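Local atomic coordinates of protein AggB (Escherichia coli, PDB entry 4PHX), a protein that forms the minor subunit of aggregative adherence fimbriae type I and probably takes part in attachment of the bacterium to host cells. Residues 1-6 and 110-115; 21-26 and 92-97; 34-39 and 115-120. All blocks are in the same frame, centred on the assembly; numbering follows the deposited sequence.

Contact 1: 1-6 and 110-115; sequences AEITLI and FSVSGE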
loop_
_atom_site.group_PDB
_atom_site.type_symbol
_atom_site.label_atom_id
_atom_site.label_comp_id
_atom_site.label_asym_id
_atom_site.label_seq_id
_atom_site.Cartn_x
_atom_site.Cartn_y
_atom_site.Cartn_z
ATOM N N ALA B 1 13.771 -26.922 -23.502
ATOM C CA ALA B 1 14.726 -27.488 -24.467
ATOM C C ALA B 1 15.344 -26.454 -25.405
ATOM O O ALA B 1 16.519 -26.560 -25.754
ATOM C CB ALA B 1 14.110 -28.609 -25.227
ATOM N N GLU B 2 14.584 -25.442 -25.797
ATOM C CA GLU B 2 15.220 -24.296 -26.444
ATOM C C GLU B 2 14.906 -22.989 -25.703
ATOM O O GLU B 2 13.737 -22.646 -25.509
ATOM C CB GLU B 2 14.817 -24.208 -27.913
ATOM C CG GLU B 2 15.772 -23.378 -28.752
ATOM C CD GLU B 2 15.038 -22.481 -29.742
ATOM O OE1 GLU B 2 13.786 -22.508 -29.772
ATOM O OE2 GLU B 2 15.717 -21.736 -30.485
ATOM N N ILE B 3 15.946 -22.253 -25.305
ATOM C CA ILE B 3 15.772 -21.041 -24.486
ATOM C C ILE B 3 16.402 -19.776 -25.070
ATOM O O ILE B 3 17.588 -19.750 -25.400
ATOM C CB ILE B 3 16.327 -21.225 -23.065
ATOM C CG1 ILE B 3 15.447 -22.186 -22.287
ATOM C CG2 ILE B 3 16.405 -19.890 -22.316
ATOM C CD1 ILE B 3 15.973 -22.446 -20.891
ATOM N N THR B 4 15.600 -18.724 -25.139
ATOM C CA THR B 4 16.032 -17.433 -25.627
ATOM C C THR B 4 15.870 -16.362 -24.531
ATOM O O THR B 4 14.847 -16.306 -23.862
ATOM C CB THR B 4 15.170 -17.024 -26.827
ATOM O OG1 THR B 4 15.076 -18.120 -27.751
ATOM C CG2 THR B 4 15.739 -15.776 -27.523
ATOM N N LEU B 5 16.858 -15.498 -24.351
ATOM C CA LEU B 5 16.780 -14.520 -23.254
ATOM C C LEU B 5 16.994 -13.110 -23.743
ATOM O O LEU B 5 17.939 -12.851 -24.492
ATOM C CB LEU B 5 17.825 -14.831 -22.179
ATOM C CG LEU B 5 17.629 -16.158 -21.455
ATOM C CD1 LEU B 5 18.839 -16.494 -20.560
ATOM C CD2 LEU B 5 16.349 -16.185 -20.696
ATOM N N ILE B 6 16.104 -12.205 -23.353
ATOM C CA ILE B 6 16.359 -10.776 -23.548
ATOM C C ILE B 6 16.446 -10.029 -22.206
ATOM O O ILE B 6 15.701 -10.333 -21.272
ATOM C CB ILE B 6 15.306 -10.101 -24.452
ATOM C CG1 ILE B 6 13.933 -10.104 -23.792
ATOM C CG2 ILE B 6 15.249 -10.770 -25.841
ATOM C CD1 ILE B 6 12.934 -9.232 -24.518
ATOM N N PHE B 110 22.919 -13.871 -15.498
ATOM C CA PHE B 110 21.866 -14.837 -15.253
ATOM C C PHE B 110 22.063 -16.089 -16.115
ATOM O O PHE B 110 22.100 -16.033 -17.345
ATOM C CB PHE B 110 20.521 -14.190 -15.518
ATOM C CG PHE B 110 20.220 -13.037 -14.592
ATOM C CD1 PHE B 110 20.322 -13.191 -13.218
ATOM C CD2 PHE B 110 19.847 -11.803 -15.095
ATOM C CE1 PHE B 110 20.039 -12.137 -12.363
ATOM C CE2 PHE B 110 19.564 -10.741 -14.242
ATOM C CZ PHE B 110 19.663 -10.908 -12.877
ATOM N N SER B 111 22.197 -17.228 -15.465
ATOM C CA SER B 111 22.278 -18.465 -16.200
ATOM C C SER B 111 21.003 -19.230 -15.940
ATOM O O SER B 111 20.731 -19.593 -14.800
ATOM C CB SER B 111 23.487 -19.272 -15.749
ATOM O OG SER B 111 23.335 -20.612 -16.167
ATOM N N VAL B 112 20.230 -19.468 -16.997
ATOM C CA VAL B 112 18.927 -20.082 -16.882
ATOM C C VAL B 112 18.910 -21.461 -17.544
ATOM O O VAL B 112 19.367 -21.624 -18.671
ATOM C CB VAL B 112 17.859 -19.217 -17.563
ATOM C CG1 VAL B 112 16.496 -19.847 -17.406
ATOM C CG2 VAL B 112 17.857 -17.812 -16.976
ATOM N N SER B 113 18.391 -22.451 -16.827
ATOM C CA SER B 113 18.149 -23.767 -17.396
ATOM C C SER B 113 16.655 -24.076 -17.414
ATOM O O SER B 113 15.875 -23.508 -16.634
ATOM C CB SER B 113 18.907 -24.859 -16.631
ATOM O OG SER B 113 20.297 -24.760 -16.836
ATOM N N GLY B 114 16.265 -24.969 -18.319
ATOM C CA GLY B 114 14.872 -25.346 -18.475
ATOM C C GLY B 114 14.670 -26.665 -19.198
ATOM O O GLY B 114 15.565 -27.140 -19.914
ATOM N N GLU B 115 13.492 -27.259 -19.024
ATOM C CA GLU B 115 13.201 -28.570 -19.601
ATOM C C GLU B 115 11.747 -28.701 -20.056
ATOM O O GLU B 115 10.826 -28.192 -19.404
ATOM C CB GLU B 115 13.500 -29.674 -18.583
ATOM C CG GLU B 115 14.940 -30.155 -18.541
ATOM C CD GLU B 115 15.250 -31.015 -17.303
ATOM O OE1 GLU B 115 14.349 -31.197 -16.448
ATOM O OE2 GLU B 115 16.401 -31.512 -17.194
#
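I3 and L5 face V112 and G114 across the core of the Ig-like beta sandwich. Strand 2-6 belongs to one sheet and strand 110-115 to the other. Their axes come within 7.6 Å and run at 147°, and no hydrogen bond joins them. The contact is apolar, sheet against sheet. L5 crosses V112 obliquely, with its CD1 3.9 Å from V112 CG2. V112 CG1 stands anti to the backbone N (chi1 -178°), and CG2 is the branch left facing L5. F93 and I95 of strand 90-97 fill in beside this pair. I138 of strand 134-141 also touches L5. The next inward side chain, I3, reaches further down. Its chain is extended at chi2 (178°), which carries CD1 onto the backbone of the opposite strand. V112 CG1 is a looser neighbour of that methyl, at 4.4 Å. S113 points away from the contact and hydrogen-bonds T135. On the other face of strand 2-6, T4 and I6 pack on I6 of the second subunit. G114 has no side chain between the strands, and the I3 methyl comes close to its peptide: I3 CD1 lies 3.6 Å from G114 N and 3.9 Å from S113 C.

Contact 2: 21-26 and 92-97; sequences LATGRI and IFDIMS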
loop_
_atom_site.group_PDB
_atom_site.type_symbol
_atom_site.label_atom_id
_atom_site.label_comp_id
_atom_site.label_asym_id
_atom_site.label_seq_id
_atom_site.Cartn_x
_atom_site.Cartn_y
_atom_site.Cartn_z
ATOM N N LEU B 21 13.828 -7.859 -14.782
ATOM C CA LEU B 21 15.218 -7.606 -15.124
ATOM C C LEU B 21 15.531 -8.258 -16.466
ATOM O O LEU B 21 16.300 -7.723 -17.273
ATOM C CB LEU B 21 16.140 -8.181 -14.063
ATOM C CG LEU B 21 16.302 -7.584 -12.662
ATOM C CD1 LEU B 21 15.693 -6.193 -12.507
ATOM C CD2 LEU B 21 15.748 -8.564 -11.644
ATOM N N ALA B 22 14.936 -9.431 -16.684
ATOM C CA ALA B 22 15.089 -10.171 -17.933
ATOM C C ALA B 22 13.790 -10.893 -18.231
ATOM O O ALA B 22 12.993 -11.153 -17.329
ATOM C CB ALA B 22 16.239 -11.159 -17.843
ATOM N N THR B 23 13.576 -11.186 -19.509
ATOM C CA THR B 23 12.409 -11.918 -19.953
ATOM C C THR B 23 12.884 -13.033 -20.866
ATOM O O THR B 23 13.819 -12.848 -21.645
ATOM C CB THR B 23 11.457 -10.995 -20.724
ATOM O OG1 THR B 23 10.820 -10.111 -19.804
ATOM C CG2 THR B 23 10.378 -11.793 -21.474
ATOM N N GLY B 24 12.256 -14.197 -20.767
ATOM C CA GLY B 24 12.723 -15.333 -21.512
ATOM C C GLY B 24 11.622 -16.125 -22.176
ATOM O O GLY B 24 10.444 -16.020 -21.800
ATOM N N ARG B 25 12.021 -16.924 -23.175
ATOM C CA ARG B 25 11.131 -17.893 -23.791
ATOM C C ARG B 25 11.724 -19.284 -23.629
ATOM O O ARG B 25 12.937 -19.436 -23.697
ATOM C CB ARG B 25 10.931 -17.575 -25.276
ATOM C CG ARG B 25 10.112 -18.632 -26.004
ATOM C CD ARG B 25 10.027 -18.361 -27.496
ATOM N NE ARG B 25 11.362 -18.197 -28.050
ATOM C CZ ARG B 25 11.642 -17.436 -29.093
ATOM N NH1 ARG B 25 10.667 -16.762 -29.710
ATOM N NH2 ARG B 25 12.900 -17.340 -29.499
ATOM N N ILE B 26 10.880 -20.292 -23.402
ATOM C CA ILE B 26 11.302 -21.688 -23.487
ATOM C C ILE B 26 10.435 -22.410 -24.536
ATOM O O ILE B 26 9.224 -22.565 -24.369
ATOM C CB ILE B 26 11.282 -22.399 -22.096
ATOM C CG1 ILE B 26 11.403 -23.911 -22.248
ATOM C CG2 ILE B 26 10.033 -22.031 -21.292
ATOM C CD1 ILE B 26 12.223 -24.562 -21.146
ATOM N N ILE B 92 6.385 -18.127 -21.838
ATOM C CA ILE B 92 7.115 -16.929 -21.480
ATOM C C ILE B 92 7.259 -16.815 -19.958
ATOM O O ILE B 92 6.330 -17.131 -19.208
ATOM C CB ILE B 92 6.440 -15.703 -22.079
ATOM C CG1 ILE B 92 6.474 -15.810 -23.606
ATOM C CG2 ILE B 92 7.088 -14.403 -21.605
ATOM C CD1 ILE B 92 7.858 -15.687 -24.200
ATOM N N PHE B 93 8.450 -16.406 -19.517
ATOM C CA PHE B 93 8.746 -16.197 -18.089
ATOM C C PHE B 93 9.614 -14.963 -17.882
ATOM O O PHE B 93 10.228 -14.451 -18.814
ATOM C CB PHE B 93 9.476 -17.408 -17.500
ATOM C CG PHE B 93 10.794 -17.696 -18.163
ATOM C CD1 PHE B 93 11.962 -17.137 -17.682
ATOM C CD2 PHE B 93 10.856 -18.529 -19.283
ATOM C CE1 PHE B 93 13.178 -17.385 -18.289
ATOM C CE2 PHE B 93 12.063 -18.782 -19.900
ATOM C CZ PHE B 93 13.243 -18.201 -19.400
ATOM N N ASP B 94 9.698 -14.487 -16.658
ATOM C CA ASP B 94 10.573 -13.354 -16.401
ATOM C C ASP B 94 11.537 -13.655 -15.284
ATOM O O ASP B 94 11.297 -14.547 -14.462
ATOM C CB ASP B 94 9.768 -12.129 -16.001
ATOM C CG ASP B 94 8.853 -11.648 -17.105
ATOM O OD1 ASP B 94 9.338 -10.953 -18.030
ATOM O OD2 ASP B 94 7.643 -11.935 -17.011
ATOM N N ILE B 95 12.620 -12.896 -15.263
ATOM C CA ILE B 95 13.475 -12.816 -14.092
ATOM C C ILE B 95 13.189 -11.484 -13.419
ATOM O O ILE B 95 13.313 -10.414 -14.024
ATOM C CB ILE B 95 14.958 -12.975 -14.447
ATOM C CG1 ILE B 95 15.207 -14.409 -14.933
ATOM C CG2 ILE B 95 15.845 -12.668 -13.230
ATOM C CD1 ILE B 95 16.578 -14.636 -15.578
ATOM N N MET B 96 12.773 -11.558 -12.164
ATOM C CA MET B 96 12.259 -10.378 -11.493
ATOM C C MET B 96 13.020 -10.030 -10.221
ATOM O O MET B 96 13.532 -10.910 -9.524
ATOM C CB MET B 96 10.766 -10.539 -11.178
ATOM C CG MET B 96 9.866 -10.621 -12.390
ATOM S SD MET B 96 8.205 -11.197 -11.988
ATOM C CE MET B 96 8.506 -12.773 -11.247
ATOM N N SER B 97 13.080 -8.735 -9.930
ATOM C CA SER B 97 13.558 -8.265 -8.639
ATOM C C SER B 97 12.782 -8.913 -7.495
ATOM O O SER B 97 11.551 -8.882 -7.469
ATOM C CB SER B 97 13.422 -6.755 -8.531
ATOM O OG SER B 97 13.885 -6.347 -7.276
#
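G24 and F93 form a hydrogen-bonded pair in the antiparallel ladder between strands 22-26 and 92-97. G24 N gives a bond to F93 O at 2.8 Å, and F93 N returns one to G24 O. The F93 side chain then folds back over its own partner. From CB, the first torsion (chi1 61°) puts CG between the backbone N and the carbonyl carbon, on the side of G24. CD2 lies near G24 O. CE2 meets G24 C at 3.5 Å. CZ reaches G24 CA at 3.6 Å, and CE1 lies close to the same carbon. This is a CH-pi contact, with G24 CA over one ring face, offset toward the rim. The I26 side chain crosses that of F93 at about a right angle, its CG2 4.1 Å from F93 CE2. I37, I66 and W71 also pack on F93.

At the other end, L21 and A22 both face I95 in a classic beta bulge. I95 O accepts two bonds, from L21 N at 2.7 Å and from A22 N at 3.3 Å. The A22 donor lies in the carbonyl plane, on a lone pair.

T23, D94, R25 and I92 occupy the opposite face. T23 and D94 lie side by side, and T23 OG1 donates to D94 OD1 at a doubtfully short length. D94 OD2 makes salt bridges to K20 and to R25 of the second subunit. I92 CD1 packs on R25 CB at 3.8 Å. R25 NH2 hydrogen-bonds T4 OG1, and R25 NH1 hydrogen-bonds T23 OG1 of the second subunit. The chemistry thus splits the ladder: F93, A22 and I95 give an apolar face to the core, while D94 and R25 carry charge to the second subunit and T23 and I92 pack on its I6 and I92.

Contact 3: 34-39 and 115-120; sequences GFHIWI and ECLISR
The H36 ring has W38 CZ3 over the centre of one face, 3.3 Å above its plane, and E115 OE1 in plane at its edge. The W38 indole meets E115 at its own edge, where CH2 lies 4.0 Å from E115 CD. The carboxylate is turned 84° from the indole plane and 51° from the imidazole plane. H36 and E115 lie side by side. H36 CG is anti to the backbone N (chi1 178°), and ND1 donates a weak, bent bond to E115 OE1 at 2.9 Å. The stronger polar partner of E115 is R129, in a salt bridge through OE2. The buried carboxylate is therefore met on both oxygens, which would favour its charged form.

L117 crosses H36 at about a right angle. Its CD2 is 3.6 Å from H36 CB, and its CD1 is 3.5 Å from F35 O. In the backbone, E115 N donates to H36 O at 2.6 Å. F35 and C116 make a non-hydrogen-bonded pair, with side chains on the face away from H36. There F35 meets the H32 ring edge-to-face, and C116 is in a disulfide with C28. Strands 34-39 and 115-117 are antiparallel neighbours in one sheet, and C28 follows strand 20-27 of the other. The disulfide thus ties together the two sheets of an Ig-like beta sandwich.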
loop_
_atom_site.group_PDB
_atom_site.type_symbol
_atom_site.label_atom_id
_atom_site.label_comp_id
_atom_site.label_asym_id
_atom_site.label_seq_id
_atom_site.Cartn_x
_atom_site.Cartn_y
_atom_site.Cartn_z
ATOM N N GLY B 34 4.481 -30.134 -20.170
ATOM C CA GLY B 34 4.835 -29.094 -19.222
ATOM C C GLY B 34 6.184 -28.438 -19.418
ATOM O O GLY B 34 6.938 -28.826 -20.310
ATOM N N PHE B 35 6.459 -27.418 -18.603
ATOM C CA PHE B 35 7.713 -26.665 -18.647
ATOM C C PHE B 35 8.253 -26.471 -17.231
ATOM O O PHE B 35 7.503 -26.357 -16.268
ATOM C CB PHE B 35 7.557 -25.270 -19.243
ATOM C CG PHE B 35 6.936 -25.214 -20.612
ATOM C CD1 PHE B 35 5.561 -25.105 -20.762
ATOM C CD2 PHE B 35 7.728 -25.161 -21.746
ATOM C CE1 PHE B 35 4.989 -25.004 -22.036
ATOM C CE2 PHE B 35 7.164 -25.050 -23.010
ATOM C CZ PHE B 35 5.804 -24.975 -23.153
ATOM N N HIS B 36 9.563 -26.318 -17.149
ATOM C CA HIS B 36 10.327 -26.524 -15.939
ATOM C C HIS B 36 11.548 -25.660 -16.147
ATOM O O HIS B 36 12.324 -25.925 -17.070
ATOM C CB HIS B 36 10.721 -27.984 -16.032
ATOM C CG HIS B 36 11.582 -28.486 -14.928
ATOM N ND1 HIS B 36 12.443 -29.544 -15.108
ATOM C CD2 HIS B 36 11.679 -28.130 -13.627
ATOM C CE1 HIS B 36 13.047 -29.812 -13.964
ATOM N NE2 HIS B 36 12.606 -28.965 -13.052
ATOM N N ILE B 37 11.714 -24.612 -15.348
ATOM C CA ILE B 37 12.901 -23.755 -15.461
ATOM C C ILE B 37 13.500 -23.432 -14.112
ATOM O O ILE B 37 12.818 -23.517 -13.101
ATOM C CB ILE B 37 12.599 -22.392 -16.151
ATOM C CG1 ILE B 37 11.609 -21.581 -15.331
ATOM C CG2 ILE B 37 12.083 -22.585 -17.545
ATOM C CD1 ILE B 37 10.917 -20.457 -16.122
ATOM N N TRP B 38 14.770 -23.031 -14.099
ATOM C CA TRP B 38 15.385 -22.531 -12.881
ATOM C C TRP B 38 16.574 -21.661 -13.224
ATOM O O TRP B 38 16.999 -21.622 -14.384
ATOM C CB TRP B 38 15.801 -23.674 -11.946
ATOM C CG TRP B 38 16.752 -24.650 -12.547
ATOM C CD1 TRP B 38 18.115 -24.668 -12.403
ATOM C CD2 TRP B 38 16.427 -25.769 -13.390
ATOM N NE1 TRP B 38 18.649 -25.723 -13.105
ATOM C CE2 TRP B 38 17.635 -26.412 -13.719
ATOM C CE3 TRP B 38 15.231 -26.279 -13.904
ATOM C CZ2 TRP B 38 17.683 -27.544 -14.524
ATOM C CZ3 TRP B 38 15.276 -27.403 -14.705
ATOM C CH2 TRP B 38 16.493 -28.025 -15.013
ATOM N N ILE B 39 17.104 -20.946 -12.233
ATOM C CA ILE B 39 18.338 -20.213 -12.460
ATOM C C ILE B 39 19.484 -20.972 -11.823
ATOM O O ILE B 39 19.332 -21.490 -10.711
ATOM C CB ILE B 39 18.299 -18.829 -11.830
ATOM C CG1 ILE B 39 17.167 -17.992 -12.446
ATOM C CG2 ILE B 39 19.690 -18.146 -11.942
ATOM C CD1 ILE B 39 17.137 -16.575 -11.950
ATOM N N GLU B 115 13.492 -27.259 -19.024
ATOM C CA GLU B 115 13.201 -28.570 -19.601
ATOM C C GLU B 115 11.747 -28.701 -20.056
ATOM O O GLU B 115 10.826 -28.192 -19.404
ATOM C CB GLU B 115 13.500 -29.674 -18.583
ATOM C CG GLU B 115 14.940 -30.155 -18.541
ATOM C CD GLU B 115 15.250 -31.015 -17.303
ATOM O OE1 GLU B 115 14.349 -31.197 -16.448
ATOM O OE2 GLU B 115 16.401 -31.512 -17.194
ATOM N N CYS B 116 11.542 -29.407 -21.158
ATOM C CA CYS B 116 10.189 -29.702 -21.637
ATOM C C CYS B 116 9.686 -30.966 -20.964
ATOM O O CYS B 116 10.077 -32.064 -21.358
ATOM C CB CYS B 116 10.204 -29.912 -23.147
ATOM S SG CYS B 116 10.897 -28.506 -24.049
ATOM N N LEU B 117 8.832 -30.817 -19.947
ATOM C CA LEU B 117 8.345 -31.964 -19.169
ATOM C C LEU B 117 7.501 -32.942 -20.017
ATOM O O LEU B 117 6.891 -32.563 -21.017
ATOM C CB LEU B 117 7.595 -31.509 -17.910
ATOM C CG LEU B 117 8.360 -30.592 -16.948
ATOM C CD1 LEU B 117 7.454 -29.889 -15.947
ATOM C CD2 LEU B 117 9.424 -31.364 -16.194
ATOM N N ILE B 118 7.508 -34.214 -19.628
ATOM C CA ILE B 118 6.733 -35.242 -20.317
ATOM C C ILE B 118 5.935 -36.034 -19.294
ATOM O O ILE B 118 6.307 -36.076 -18.119
ATOM C CB ILE B 118 7.645 -36.169 -21.135
ATOM C CG1 ILE B 118 8.771 -36.723 -20.267
ATOM C CG2 ILE B 118 8.274 -35.416 -22.273
ATOM C CD1 ILE B 118 9.669 -37.733 -20.996
ATOM N N SER B 119 4.845 -36.660 -19.724
ATOM C CA SER B 119 3.965 -37.329 -18.769
ATOM C C SER B 119 4.444 -38.687 -18.262
ATOM O O SER B 119 5.179 -38.750 -17.284
ATOM C CB SER B 119 2.546 -37.453 -19.343
ATOM O OG SER B 119 1.925 -36.186 -19.293
ATOM N N ARG B 120 4.019 -39.761 -18.925
ATOM C CA ARG B 120 4.262 -41.136 -18.437
ATOM C C ARG B 120 5.554 -41.384 -17.641
ATOM O O ARG B 120 5.529 -41.366 -16.414
ATOM C CB ARG B 120 4.177 -42.140 -19.585
ATOM C CG ARG B 120 2.770 -42.323 -20.058
ATOM C CD ARG B 120 1.814 -42.221 -18.888
ATOM N NE ARG B 120 0.468 -41.875 -19.333
ATOM C CZ ARG B 120 -0.596 -42.652 -19.159
ATOM N NH1 ARG B 120 -0.469 -43.820 -18.528
ATOM N NH2 ARG B 120 -1.782 -42.253 -19.604
#

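All three contacts hold buried residues of one sandwich. Contact 1 spans the gap between the sheets and has no hydrogen bond across it; apolar side chains pack on each other and on backbone. Contacts 2 and 3 are ladders within a sheet, one in each, and add backbone hydrogen bonds. Strands 2-7 and 20-27 are neighbours, which brings contacts 1 and 2 together; a backbone bond joins I6 to T23 between them. Contacts 1 and 3 share strand 107-117 and E115. Contacts 2 and 3 meet in the core, where I26 packs on F35 and I37. Contacts 1 and 2 also reach the second subunit through their outer face. Contact 3 lies further from the centre of the chain and touches no other subunit.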